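Local coordinates for protein NtrC family transcriptional regulator (Clostridium acetobutylicum ATCC 824, PDB 2Q5C) that is the N-terminal, propionate-activator-like domain of a larger NtrC-family transcriptional regulator, which as a whole probably binds ATP and specific DNA sequences, at residues A[4-8]-A[180-184]; A[17-21]-A[32-36]; A[23-29]-A[173-177]; A[94-98]-A[117-123]. All coordinates share one frame; numbering follows the deposited sequence. Where two conformers were deposited one is given.

Overall arrangement
Contacts 1, 2 and 3 lie in one lobe of the chain, built on the parallel sheet of strands 30-35, 6-11, 54-58 and 73-76; contact 4 lies in the second lobe, on a sheet of the same 2-1-3-4 order. Contacts 1 and 3 both use helix 170-187, the final helix, and their centres are 9 Å apart. Contacts 2 and 3 share helix 14-27, with centres 12 Å apart, and meet through the rings of Phe-20 and Phe-29. Contact 4 has its centre 32 to 39 Å from the others. Sulfate ions, probably from the crystallisation liquor, are bound at contacts 2 and 3.

Contact 1. Residues A[4-8]-A[180-184]; sequences SLKIA and ALNLI
Leu-5 and Ile-7, from the segment carrying strand 6-8, face Ala-180, Leu-181 and Ile-184 of a helix whose short axis passes 10.5 Å from that of the strand, the two directions lying 131° apart. This is alpha/beta packing of a Rossmann-like lobe: strand 6-11 is an inner strand of a parallel sheet, and the last helix of the chain, 170-187, covers one face of it. The contact between the segments is apolar; no hydrogen bond joins them. Leu-5 meets the helix with both branches of its fork. Its CD1 touches Leu-181 CD2 at 3.8 Å, while its CD2 reaches Ile-184 CG2, also at 3.8 Å, the latter two side chains sliding past each other in opposite directions. Ile-7 presents its longer branch: with chi2 at 178° the extended chain carries CD1 out to the helix, where it lies 4.1 Å from Ala-180 CB. One carbon back along the same branch, Ile-7 CG1 packs on Ile-184 CD1 at 4.1 Å. The CA atoms of Ile-7 and Ala-180 are 8.1 Å apart. Between Leu-5 and Ile-7, Lys-6 leaves the backbone pointing away from the helix, and its NZ bonds to Glu-51 O. Around the contact, Phe-29 packs against both Leu-5 and Ile-7, Ile-56 touches Ile-7, and Asp-53 touches Ile-184. Leu-181 CD2 serves two partners, for besides Leu-5 it touches Ile-7 CD1 at 4.1 Å, the two side chains crossing at about a right angle.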
loop_
_atom_site.group_PDB
_atom_site.type_symbol
_atom_site.label_atom_id
_atom_site.label_comp_id
_atom_site.label_asym_id
_atom_site.label_seq_id
_atom_site.Cartn_x
_atom_site.Cartn_y
_atom_site.Cartn_z
ATOM N N SER A 4 0.787 5.460 -27.966
ATOM C CA SER A 4 1.355 5.776 -26.650
ATOM C C SER A 4 0.700 4.933 -25.565
ATOM O O SER A 4 -0.520 4.765 -25.546
ATOM C CB SER A 4 1.060 7.225 -26.301
ATOM O OG SER A 4 1.544 8.121 -27.261
ATOM N N LEU A 5 1.520 4.404 -24.669
ATOM C CA LEU A 5 0.972 3.719 -23.499
ATOM C C LEU A 5 0.790 4.688 -22.351
ATOM O O LEU A 5 1.595 5.587 -22.156
ATOM C CB LEU A 5 1.882 2.572 -23.077
ATOM C CG LEU A 5 2.104 1.487 -24.147
ATOM C CD1 LEU A 5 3.079 0.404 -23.670
ATOM C CD2 LEU A 5 0.779 0.888 -24.592
ATOM N N LYS A 6 -0.270 4.456 -21.594
ATOM C CA LYS A 6 -0.616 5.307 -20.447
ATOM C C LYS A 6 -0.846 4.434 -19.236
ATOM O O LYS A 6 -1.638 3.483 -19.288
ATOM C CB LYS A 6 -1.878 6.093 -20.739
ATOM C CG LYS A 6 -1.765 7.001 -21.983
ATOM C CD LYS A 6 -3.049 7.777 -22.246
ATOM C CE LYS A 6 -3.398 8.747 -21.135
ATOM N NZ LYS A 6 -4.651 9.494 -21.489
ATOM N N ILE A 7 -0.119 4.710 -18.155
ATOM C CA ILE A 7 -0.263 3.935 -16.924
ATOM C C ILE A 7 -0.473 4.874 -15.769
ATOM O O ILE A 7 0.305 5.837 -15.580
ATOM C CB ILE A 7 0.958 3.029 -16.649
ATOM C CG1 ILE A 7 1.287 2.166 -17.868
ATOM C CG2 ILE A 7 0.731 2.162 -15.385
ATOM C CD1 ILE A 7 2.515 1.292 -17.660
ATOM N N ALA A 8 -1.507 4.592 -14.988
ATOM C CA ALA A 8 -1.804 5.354 -13.772
ATOM C C ALA A 8 -1.279 4.668 -12.539
ATOM O O ALA A 8 -1.495 3.481 -12.356
ATOM C CB ALA A 8 -3.284 5.580 -13.600
ATOM N N ALA A 180 2.950 -4.558 -15.611
ATOM C CA ALA A 180 1.918 -3.818 -16.323
ATOM C C ALA A 180 2.214 -3.810 -17.797
ATOM O O ALA A 180 1.296 -4.029 -18.607
ATOM C CB ALA A 180 1.873 -2.331 -15.780
ATOM N N LEU A 181 3.459 -3.525 -18.158
ATOM C CA LEU A 181 3.809 -3.453 -19.586
ATOM C C LEU A 181 3.577 -4.794 -20.251
ATOM O O LEU A 181 3.088 -4.841 -21.394
ATOM C CB LEU A 181 5.230 -2.967 -19.792
ATOM C CG LEU A 181 5.460 -1.491 -19.445
ATOM C CD1 LEU A 181 6.943 -1.208 -19.355
ATOM C CD2 LEU A 181 4.807 -0.544 -20.449
ATOM N N ASN A 182 3.875 -5.886 -19.535
ATOM C CA ASN A 182 3.643 -7.224 -20.098
ATOM C C ASN A 182 2.162 -7.507 -20.291
ATOM O O ASN A 182 1.750 -8.062 -21.329
ATOM C CB ASN A 182 4.274 -8.297 -19.204
ATOM C CG ASN A 182 5.787 -8.283 -19.250
ATOM O OD1 ASN A 182 6.391 -7.672 -20.132
ATOM N ND2 ASN A 182 6.417 -8.975 -18.295
ATOM N N LEU A 183 1.345 -7.115 -19.327
ATOM C CA LEU A 183 -0.092 -7.337 -19.375
ATOM C C LEU A 183 -0.725 -6.542 -20.501
ATOM O O LEU A 183 -1.638 -7.039 -21.187
ATOM C CB LEU A 183 -0.750 -6.933 -18.055
ATOM C CG LEU A 183 -1.407 -7.922 -17.097
ATOM C CD1 LEU A 183 -0.833 -9.351 -17.204
ATOM C CD2 LEU A 183 -1.355 -7.399 -15.655
ATOM N N ILE A 184 -0.257 -5.308 -20.692
ATOM C CA ILE A 184 -0.782 -4.462 -21.765
ATOM C C ILE A 184 -0.495 -5.113 -23.113
ATOM O O ILE A 184 -1.390 -5.201 -23.964
ATOM C CB ILE A 184 -0.222 -3.025 -21.697
ATOM C CG1 ILE A 184 -0.735 -2.320 -20.445
ATOM C CG2 ILE A 184 -0.633 -2.206 -22.945
ATOM C CD1 ILE A 184 0.140 -1.093 -20.027
#

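Contact 2. Residues A[17-21]-A[32-36]; sequences LNLFP and ITKTA. With SO4 (sulfate ion), chain F; SO4 (sulfate ion), chain D.
Leu-17 and Phe-20, one turn apart on helix 14-27, both pack on Thr-33 of a strand that runs almost exactly antiparallel to the helix (174° between short axes, 8.8 Å at closest approach). Leu-17 uses its two branches separately: its CD2 lies against Thr-33 CB at 3.8 Å, and CD1 reaches on to Thr-35 OG1 at 3.5 Å, where the two side chains cross at about a right angle. Phe-20 meets the methyl of Thr-33 instead, its ring swung to the strand by a CG anti to the backbone N (chi1 -174°). The ring and Thr-33 slide past each other in opposite directions, Phe-20 CD2 standing 3.7 Å from Thr-33 CG2. The next ring carbon, Phe-20 CE2, packs obliquely 3.6 Å from Ile-32 O. No hydrogen bond crosses between helix and strand, so side-chain fit carries the contact. Polar chemistry is turned elsewhere: Thr-35 N gives a nearly straight hydrogen bond of 2.9 Å to O1 of one sulfate ion, and Lys-34 NZ bonds to O3 of a second at 2.9 Å. Both ions probably come from the crystallisation liquor. Beneath the helix, Leu-9 of the adjoining strand touches both Leu-17 and Phe-20. Such helix-on-strand packing is that of a beta-alpha-beta unit, here strand 6-11, helix 14-27 and strand 30-35, the last at the edge of its parallel sheet.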
loop_
_atom_site.group_PDB
_atom_site.type_symbol
_atom_site.label_atom_id
_atom_site.label_comp_id
_atom_site.label_asym_id
_atom_site.label_seq_id
_atom_site.Cartn_x
_atom_site.Cartn_y
_atom_site.Cartn_z
ATOM N N LEU A 17 5.029 8.309 -5.797
ATOM C CA LEU A 17 4.391 9.220 -6.739
ATOM C C LEU A 17 5.409 10.088 -7.450
ATOM O O LEU A 17 5.263 10.347 -8.632
ATOM C CB LEU A 17 3.320 10.091 -6.061
ATOM C CG LEU A 17 2.106 9.302 -5.510
ATOM C CD1 LEU A 17 1.298 10.123 -4.499
ATOM C CD2 LEU A 17 1.203 8.814 -6.653
ATOM N N ASN A 18 6.460 10.519 -6.748
ATOM C CA ASN A 18 7.475 11.334 -7.412
ATOM C C ASN A 18 8.454 10.526 -8.269
ATOM O O ASN A 18 9.011 11.034 -9.244
ATOM C CB ASN A 18 8.244 12.184 -6.402
ATOM C CG ASN A 18 7.361 13.170 -5.674
ATOM O OD1 ASN A 18 7.485 13.343 -4.456
ATOM N ND2 ASN A 18 6.473 13.836 -6.410
ATOM N N LEU A 19 8.673 9.266 -7.912
ATOM C CA LEU A 19 9.531 8.406 -8.706
ATOM C C LEU A 19 8.872 7.981 -10.047
ATOM O O LEU A 19 9.534 7.831 -11.073
ATOM C CB LEU A 19 9.891 7.163 -7.888
ATOM C CG LEU A 19 10.693 6.064 -8.589
ATOM C CD1 LEU A 19 12.069 6.598 -9.080
ATOM C CD2 LEU A 19 10.889 4.904 -7.628
ATOM N N PHE A 20 7.556 7.770 -10.004
ATOM C CA PHE A 20 6.880 7.137 -11.130
ATOM C C PHE A 20 7.098 7.871 -12.475
ATOM O O PHE A 20 7.395 7.226 -13.479
ATOM C CB PHE A 20 5.402 6.978 -10.753
ATOM C CG PHE A 20 4.552 6.201 -11.743
ATOM C CD1 PHE A 20 4.747 4.837 -11.911
ATOM C CD2 PHE A 20 3.504 6.813 -12.436
ATOM C CE1 PHE A 20 3.941 4.107 -12.800
ATOM C CE2 PHE A 20 2.689 6.068 -13.317
ATOM C CZ PHE A 20 2.918 4.736 -13.472
ATOM N N PRO A 21 6.953 9.212 -12.522
ATOM C CA PRO A 21 7.212 9.870 -13.808
ATOM C C PRO A 21 8.646 9.745 -14.309
ATOM O O PRO A 21 8.879 9.838 -15.515
ATOM C CB PRO A 21 6.888 11.353 -13.547
ATOM C CG PRO A 21 6.218 11.403 -12.264
ATOM C CD PRO A 21 6.441 10.147 -11.504
ATOM N N ILE A 32 0.386 8.841 -15.197
ATOM C CA ILE A 32 -0.690 9.541 -14.520
ATOM C C ILE A 32 -0.501 9.196 -13.058
ATOM O O ILE A 32 -0.300 8.024 -12.739
ATOM C CB ILE A 32 -2.091 9.083 -15.010
ATOM C CG1 ILE A 32 -2.288 9.451 -16.493
ATOM C CG2 ILE A 32 -3.173 9.750 -14.179
ATOM C CD1 ILE A 32 -1.782 8.416 -17.516
ATOM N N THR A 33 -0.506 10.169 -12.164
ATOM C CA THR A 33 -0.443 9.888 -10.722
ATOM C C THR A 33 -1.644 10.496 -10.029
ATOM O O THR A 33 -2.080 11.603 -10.388
ATOM C CB THR A 33 0.845 10.400 -10.067
ATOM O OG1 THR A 33 0.941 11.810 -10.285
ATOM C CG2 THR A 33 2.074 9.719 -10.644
ATOM N N LYS A 34 -2.203 9.766 -9.068
ATOM C CA LYS A 34 -3.345 10.249 -8.291
ATOM C C LYS A 34 -3.145 9.822 -6.855
ATOM O O LYS A 34 -2.702 8.702 -6.568
ATOM C CB LYS A 34 -4.682 9.678 -8.805
ATOM C CG LYS A 34 -4.969 9.984 -10.285
ATOM C CD LYS A 34 -5.355 11.468 -10.509
ATOM C CE LYS A 34 -5.633 11.737 -11.983
ATOM N NZ LYS A 34 -5.703 13.209 -12.333
ATOM N N THR A 35 -3.481 10.714 -5.929
ATOM C CA THR A 35 -3.272 10.459 -4.526
ATOM C C THR A 35 -4.581 10.006 -3.918
ATOM O O THR A 35 -5.519 10.817 -3.759
ATOM C CB THR A 35 -2.752 11.746 -3.826
ATOM O OG1 THR A 35 -1.520 12.128 -4.448
ATOM C CG2 THR A 35 -2.518 11.511 -2.332
ATOM N N ALA A 36 -4.664 8.716 -3.610
ATOM C CA ALA A 36 -5.913 8.158 -3.082
ATOM C C ALA A 36 -5.697 6.755 -2.565
ATOM O O ALA A 36 -4.705 6.121 -2.900
ATOM C CB ALA A 36 -6.980 8.128 -4.197
HETATM S S SO4 F . -3.770 14.231 -7.074
HETATM O O1 SO4 F . -4.737 13.144 -6.905
HETATM O O2 SO4 F . -4.056 15.288 -6.103
HETATM O O3 SO4 F . -2.410 13.758 -6.833
HETATM O O4 SO4 F . -3.892 14.763 -8.435
HETATM S S SO4 D . -8.271 13.274 -15.155
HETATM O O1 SO4 D . -8.924 13.070 -13.858
HETATM O O2 SO4 D . -8.584 14.637 -15.587
HETATM O O3 SO4 D . -6.844 13.091 -15.011
HETATM O O4 SO4 D . -8.788 12.305 -16.129
#

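Contact 3. Residues A[23-29]-A[173-177]; sequences LALEKNF and LRRAI. With SO4 (sulfate ion), chain G.
Leu-23 of helix 14-27 sits at the tight centre of this contact, pointing toward helix 170-187, where it meets Leu-173, Arg-174 and Ile-177. Its CD1 packs on Ile-177 CD1 at 3.7 Å and also touches Leu-173. Phe-29, farther along the segment, adds its CE2, 3.7 Å from Ile-177 CG2, and Ala-24 CB covers one face of the Phe-29 ring. The other Leu-23 branch, CD2, lies over one face of the Arg-174 guanidinium, 3.4 Å from NH2, and so marks the border with the solvent side. There Arg-174, extended from CG to NE, crosses Glu-26 at about a right angle. In the one of two deposited Glu-26 conformers described here, the guanidinium grips the carboxylate end-on: NH1 meets OE2 at 2.7 Å and NH2 meets OE1 at 3.1 Å, with the planes 35° apart. Lys-27 NZ reaches the same OE2 at 2.9 Å, on its anti side. A sulfate ion, probably from the crystallisation liquor, accepts from Arg-174 NH1 through O2 at 2.9 Å and from Lys-27 NZ through O4 at 3.2 Å. Glu-170 bonds NE of Arg-174. In this conformer, Glu-26 and the sulfate each bond both Lys-27 NZ and Arg-174 NH1, and probably offset the two like charges.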
loop_
_atom_site.group_PDB
_atom_site.type_symbol
_atom_site.label_atom_id
_atom_site.label_comp_id
_atom_site.label_asym_id
_atom_site.label_seq_id
_atom_site.Cartn_x
_atom_site.Cartn_y
_atom_site.Cartn_z
ATOM N N LEU A 23 10.462 7.002 -13.903
ATOM C CA LEU A 23 10.499 5.678 -14.517
ATOM C C LEU A 23 9.762 5.656 -15.842
ATOM O O LEU A 23 10.139 4.925 -16.761
ATOM C CB LEU A 23 9.974 4.609 -13.567
ATOM C CG LEU A 23 10.690 4.494 -12.215
ATOM C CD1 LEU A 23 10.064 3.428 -11.341
ATOM C CD2 LEU A 23 12.170 4.185 -12.431
ATOM N N ALA A 24 8.732 6.484 -15.968
ATOM C CA ALA A 24 7.995 6.580 -17.232
ATOM C C ALA A 24 8.860 7.090 -18.406
ATOM O O ALA A 24 8.692 6.681 -19.551
ATOM C CB ALA A 24 6.758 7.434 -17.047
ATOM N N LEU A 25 9.823 7.972 -18.112
ATOM C CA LEU A 25 10.793 8.398 -19.132
ATOM C C LEU A 25 11.692 7.250 -19.612
ATOM O O LEU A 25 11.975 7.109 -20.807
ATOM C CB LEU A 25 11.687 9.515 -18.600
ATOM C CG LEU A 25 11.166 10.901 -18.289
ATOM C CD1 LEU A 25 12.369 11.758 -17.943
ATOM C CD2 LEU A 25 10.490 11.466 -19.532
ATOM N N GLU A 26 12.117 6.430 -18.657
ATOM C CA GLU A 26 13.009 5.312 -18.916
ATOM C C GLU A 26 12.312 4.186 -19.685
ATOM O O GLU A 26 12.943 3.451 -20.457
ATOM C CB GLU A 26 13.555 4.808 -17.578
ATOM C CG GLU A 26 14.459 3.605 -17.670
ATOM C CD GLU A 26 14.847 3.080 -16.314
ATOM O OE1 GLU A 26 15.023 3.906 -15.385
ATOM O OE2 GLU A 26 14.997 1.845 -16.186
ATOM N N LYS A 27 11.002 4.045 -19.465
ATOM C CA LYS A 27 10.225 2.992 -20.091
ATOM C C LYS A 27 9.256 3.480 -21.181
ATOM O O LYS A 27 8.469 2.690 -21.720
ATOM C CB LYS A 27 9.498 2.171 -19.012
ATOM C CG LYS A 27 10.409 1.638 -17.890
ATOM C CD LYS A 27 11.479 0.671 -18.383
ATOM C CE LYS A 27 12.325 0.149 -17.206
ATOM N NZ LYS A 27 13.696 -0.333 -17.593
ATOM N N ASN A 28 9.342 4.768 -21.509
ATOM C CA ASN A 28 8.535 5.387 -22.579
ATOM C C ASN A 28 7.019 5.125 -22.468
ATOM O O ASN A 28 6.401 4.574 -23.372
ATOM C CB ASN A 28 9.094 5.030 -23.982
ATOM C CG ASN A 28 8.499 5.907 -25.106
ATOM O OD1 ASN A 28 8.219 7.101 -24.915
ATOM N ND2 ASN A 28 8.293 5.304 -26.277
ATOM N N PHE A 29 6.421 5.495 -21.337
ATOM C CA PHE A 29 4.956 5.538 -21.240
ATOM C C PHE A 29 4.571 6.862 -20.595
ATOM O O PHE A 29 5.413 7.522 -19.979
ATOM C CB PHE A 29 4.354 4.337 -20.478
ATOM C CG PHE A 29 4.738 4.275 -19.025
ATOM C CD1 PHE A 29 3.994 4.971 -18.078
ATOM C CD2 PHE A 29 5.839 3.523 -18.609
ATOM C CE1 PHE A 29 4.334 4.911 -16.717
ATOM C CE2 PHE A 29 6.196 3.458 -17.250
ATOM C CZ PHE A 29 5.448 4.151 -16.310
ATOM N N LEU A 173 8.385 -0.931 -7.370
ATOM C CA LEU A 173 7.681 -0.161 -8.388
ATOM C C LEU A 173 8.173 -0.526 -9.783
ATOM O O LEU A 173 7.350 -0.667 -10.687
ATOM C CB LEU A 173 7.826 1.341 -8.122
ATOM C CG LEU A 173 7.070 2.256 -9.098
ATOM C CD1 LEU A 173 5.569 1.898 -9.158
ATOM C CD2 LEU A 173 7.252 3.713 -8.682
ATOM N N ARG A 174 9.482 -0.730 -9.957
ATOM C CA ARG A 174 9.987 -1.215 -11.267
ATOM C C ARG A 174 9.381 -2.541 -11.659
ATOM O O ARG A 174 9.004 -2.731 -12.838
ATOM C CB ARG A 174 11.512 -1.319 -11.245
ATOM C CG ARG A 174 12.206 0.033 -11.223
ATOM C CD ARG A 174 13.729 -0.170 -11.222
ATOM N NE ARG A 174 14.397 1.112 -11.336
ATOM C CZ ARG A 174 14.681 1.697 -12.500
ATOM N NH1 ARG A 174 14.357 1.102 -13.651
ATOM N NH2 ARG A 174 15.281 2.872 -12.504
ATOM N N ARG A 175 9.267 -3.459 -10.695
ATOM C CA ARG A 175 8.664 -4.770 -10.989
ATOM C C ARG A 175 7.216 -4.631 -11.399
ATOM O O ARG A 175 6.742 -5.333 -12.304
ATOM C CB ARG A 175 8.781 -5.721 -9.793
ATOM C CG ARG A 175 10.215 -6.122 -9.448
ATOM C CD ARG A 175 10.217 -7.276 -8.454
ATOM N NE ARG A 175 9.917 -6.860 -7.083
ATOM C CZ ARG A 175 10.833 -6.692 -6.128
ATOM N NH1 ARG A 175 12.123 -6.908 -6.394
ATOM N NH2 ARG A 175 10.461 -6.318 -4.904
ATOM N N ALA A 176 6.477 -3.741 -10.734
ATOM C CA ALA A 176 5.065 -3.546 -11.080
ATOM C C ALA A 176 4.912 -2.952 -12.474
ATOM O O ALA A 176 3.993 -3.309 -13.222
ATOM C CB ALA A 176 4.365 -2.674 -10.018
ATOM N N ILE A 177 5.809 -2.044 -12.839
ATOM C CA ILE A 177 5.779 -1.463 -14.182
ATOM C C ILE A 177 6.042 -2.533 -15.218
ATOM O O ILE A 177 5.319 -2.591 -16.217
ATOM C CB ILE A 177 6.762 -0.281 -14.310
ATOM C CG1 ILE A 177 6.229 0.905 -13.498
ATOM C CG2 ILE A 177 6.985 0.113 -15.778
ATOM C CD1 ILE A 177 7.257 2.010 -13.297
HETATM S S SO4 G . 14.094 -2.501 -14.400
HETATM O O1 SO4 G . 13.689 -3.612 -13.540
HETATM O O2 SO4 G . 13.120 -1.412 -14.344
HETATM O O3 SO4 G . 15.402 -2.032 -13.943
HETATM O O4 SO4 G . 14.185 -2.955 -15.790
#

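Contact 4. Residues A[94-98]-A[117-123]; sequences GNELA and GVKIKEF
Asn-95 and Leu-97 are joined to Lys-119 and Lys-121 by three backbone hydrogen bonds. Lys-119 N donates to Asn-95 O at 2.8 Å; Leu-97 N returns a bond to Lys-119 O at 2.9 Å; and Lys-121 N reaches Leu-97 O at 3.0 Å. Leu-97, in register beside Ile-120, is thus held through both its N and its O, by two different residues, the signature of parallel pairing. The short axes agree, lying 17° apart. Between the bonds, CA-H groups turn to carbonyls, as where Ala-98 CA stands 3.3 Å from Lys-121 O. On the face that also carries Ala-98, Glu-96 and Lys-119 lie side by side, pointing the same way. Both leave with CG anti to the backbone N, and they close in a salt bridge of 3.3 Å between Lys-119 NZ and Glu-96 OE2, where the amine approaches from above the carboxylate plane, 50° out of it. Strand 96-102, helix 109-116 and strand 119-125 form a beta-alpha-beta unit of the second lobe, with 119-125 at the edge of its four-stranded parallel sheet. Ala-98 CB packs obliquely on the Phe-123 ring, 3.5 Å from CE2, and Val-138 of helix 131-140 touches both residues. On the opposite face, Leu-97 CD1 comes within 4.4 Å of Val-118 CG1, with Val-87 of helix 80-90 against both. Farther out, Ala-98 makes its own backbone bonds to Ile-145 and Val-147 of the next strand inward, while Ile-120 N is taken by Glu-113 OE2 and Ile-120 O by Lys-109 NZ, both on helix 109-116.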
loop_
_atom_site.group_PDB
_atom_site.type_symbol
_atom_site.label_atom_id
_atom_site.label_comp_id
_atom_site.label_asym_id
_atom_site.label_seq_id
_atom_site.Cartn_x
_atom_site.Cartn_y
_atom_site.Cartn_z
ATOM N N GLY A 94 8.703 3.011 21.182
ATOM C CA GLY A 94 8.480 2.024 22.241
ATOM C C GLY A 94 8.656 0.633 21.670
ATOM O O GLY A 94 8.913 0.502 20.472
ATOM N N ASN A 95 8.541 -0.399 22.500
ATOM C CA ASN A 95 8.720 -1.776 22.002
ATOM C C ASN A 95 7.449 -2.585 21.767
ATOM O O ASN A 95 7.521 -3.670 21.182
ATOM C CB ASN A 95 9.720 -2.578 22.858
ATOM C CG ASN A 95 9.518 -2.377 24.343
ATOM O OD1 ASN A 95 8.412 -2.518 24.866
ATOM N ND2 ASN A 95 10.604 -2.055 25.040
ATOM N N GLU A 96 6.299 -2.076 22.213
ATOM C CA GLU A 96 5.045 -2.805 22.038
ATOM C C GLU A 96 4.225 -2.157 20.933
ATOM O O GLU A 96 3.864 -1.008 21.018
ATOM C CB GLU A 96 4.229 -2.934 23.340
ATOM C CG GLU A 96 2.884 -3.611 23.051
ATOM C CD GLU A 96 2.130 -4.154 24.273
ATOM O OE1 GLU A 96 2.168 -3.516 25.352
ATOM O OE2 GLU A 96 1.487 -5.227 24.125
ATOM N N LEU A 97 3.960 -2.933 19.883
ATOM C CA LEU A 97 3.361 -2.378 18.667
ATOM C C LEU A 97 2.174 -3.188 18.205
ATOM O O LEU A 97 2.112 -4.382 18.462
ATOM C CB LEU A 97 4.407 -2.420 17.527
ATOM C CG LEU A 97 5.876 -2.126 17.833
ATOM C CD1 LEU A 97 6.746 -2.357 16.606
ATOM C CD2 LEU A 97 6.032 -0.708 18.308
ATOM N N ALA A 98 1.267 -2.541 17.480
ATOM C CA ALA A 98 0.228 -3.254 16.730
ATOM C C ALA A 98 0.653 -3.272 15.276
ATOM O O ALA A 98 0.961 -2.216 14.730
ATOM C CB ALA A 98 -1.123 -2.559 16.847
ATOM N N GLY A 117 13.410 -7.622 18.557
ATOM C CA GLY A 117 13.309 -7.429 19.999
ATOM C C GLY A 117 12.142 -6.546 20.385
ATOM O O GLY A 117 12.265 -5.644 21.230
ATOM N N VAL A 118 11.002 -6.802 19.753
ATOM C CA VAL A 118 9.752 -6.086 20.014
ATOM C C VAL A 118 8.629 -7.037 20.398
ATOM O O VAL A 118 8.766 -8.262 20.264
ATOM C CB VAL A 118 9.313 -5.254 18.777
ATOM C CG1 VAL A 118 10.284 -4.135 18.530
ATOM C CG2 VAL A 118 9.188 -6.134 17.539
ATOM N N LYS A 119 7.543 -6.478 20.924
ATOM C CA LYS A 119 6.333 -7.235 21.161
ATOM C C LYS A 119 5.327 -6.733 20.148
ATOM O O LYS A 119 5.154 -5.520 19.978
ATOM C CB LYS A 119 5.819 -7.003 22.594
ATOM C CG LYS A 119 4.696 -7.952 22.992
ATOM C CD LYS A 119 4.382 -7.839 24.479
ATOM C CE LYS A 119 3.158 -8.688 24.825
ATOM N NZ LYS A 119 2.254 -7.959 25.776
ATOM N N ILE A 120 4.707 -7.665 19.446
ATOM C CA ILE A 120 3.792 -7.312 18.378
ATOM C C ILE A 120 2.474 -8.012 18.588
ATOM O O ILE A 120 2.445 -9.235 18.805
ATOM C CB ILE A 120 4.384 -7.732 17.011
ATOM C CG1 ILE A 120 5.570 -6.833 16.662
ATOM C CG2 ILE A 120 3.348 -7.631 15.888
ATOM C CD1 ILE A 120 6.393 -7.331 15.545
ATOM N N LYS A 121 1.394 -7.243 18.539
ATOM C CA LYS A 121 0.053 -7.816 18.437
ATOM C C LYS A 121 -0.412 -7.577 17.015
ATOM O O LYS A 121 -0.407 -6.453 16.539
ATOM C CB LYS A 121 -0.910 -7.192 19.436
ATOM C CG LYS A 121 -2.260 -7.906 19.489
ATOM C CD LYS A 121 -2.937 -7.745 20.862
ATOM C CE LYS A 121 -4.207 -8.601 21.001
ATOM N NZ LYS A 121 -4.009 -10.042 20.659
ATOM N N GLU A 122 -0.786 -8.652 16.338
ATOM C CA GLU A 122 -1.205 -8.569 14.943
ATOM C C GLU A 122 -2.721 -8.462 14.862
ATOM O O GLU A 122 -3.454 -9.175 15.575
ATOM C CB GLU A 122 -0.701 -9.810 14.222
ATOM C CG GLU A 122 -1.107 -9.885 12.751
ATOM C CD GLU A 122 -0.688 -11.197 12.133
ATOM O OE1 GLU A 122 0.531 -11.387 11.910
ATOM O OE2 GLU A 122 -1.566 -12.054 11.899
ATOM N N PHE A 123 -3.189 -7.559 14.009
ATOM C CA PHE A 123 -4.610 -7.378 13.747
ATOM C C PHE A 123 -4.806 -7.450 12.250
ATOM O O PHE A 123 -4.015 -6.884 11.498
ATOM C CB PHE A 123 -5.090 -6.006 14.226
ATOM C CG PHE A 123 -4.873 -5.735 15.711
ATOM C CD1 PHE A 123 -5.936 -5.808 16.605
ATOM C CD2 PHE A 123 -3.617 -5.377 16.194
ATOM C CE1 PHE A 123 -5.739 -5.523 17.975
ATOM C CE2 PHE A 123 -3.414 -5.105 17.559
ATOM C CZ PHE A 123 -4.480 -5.184 18.447
#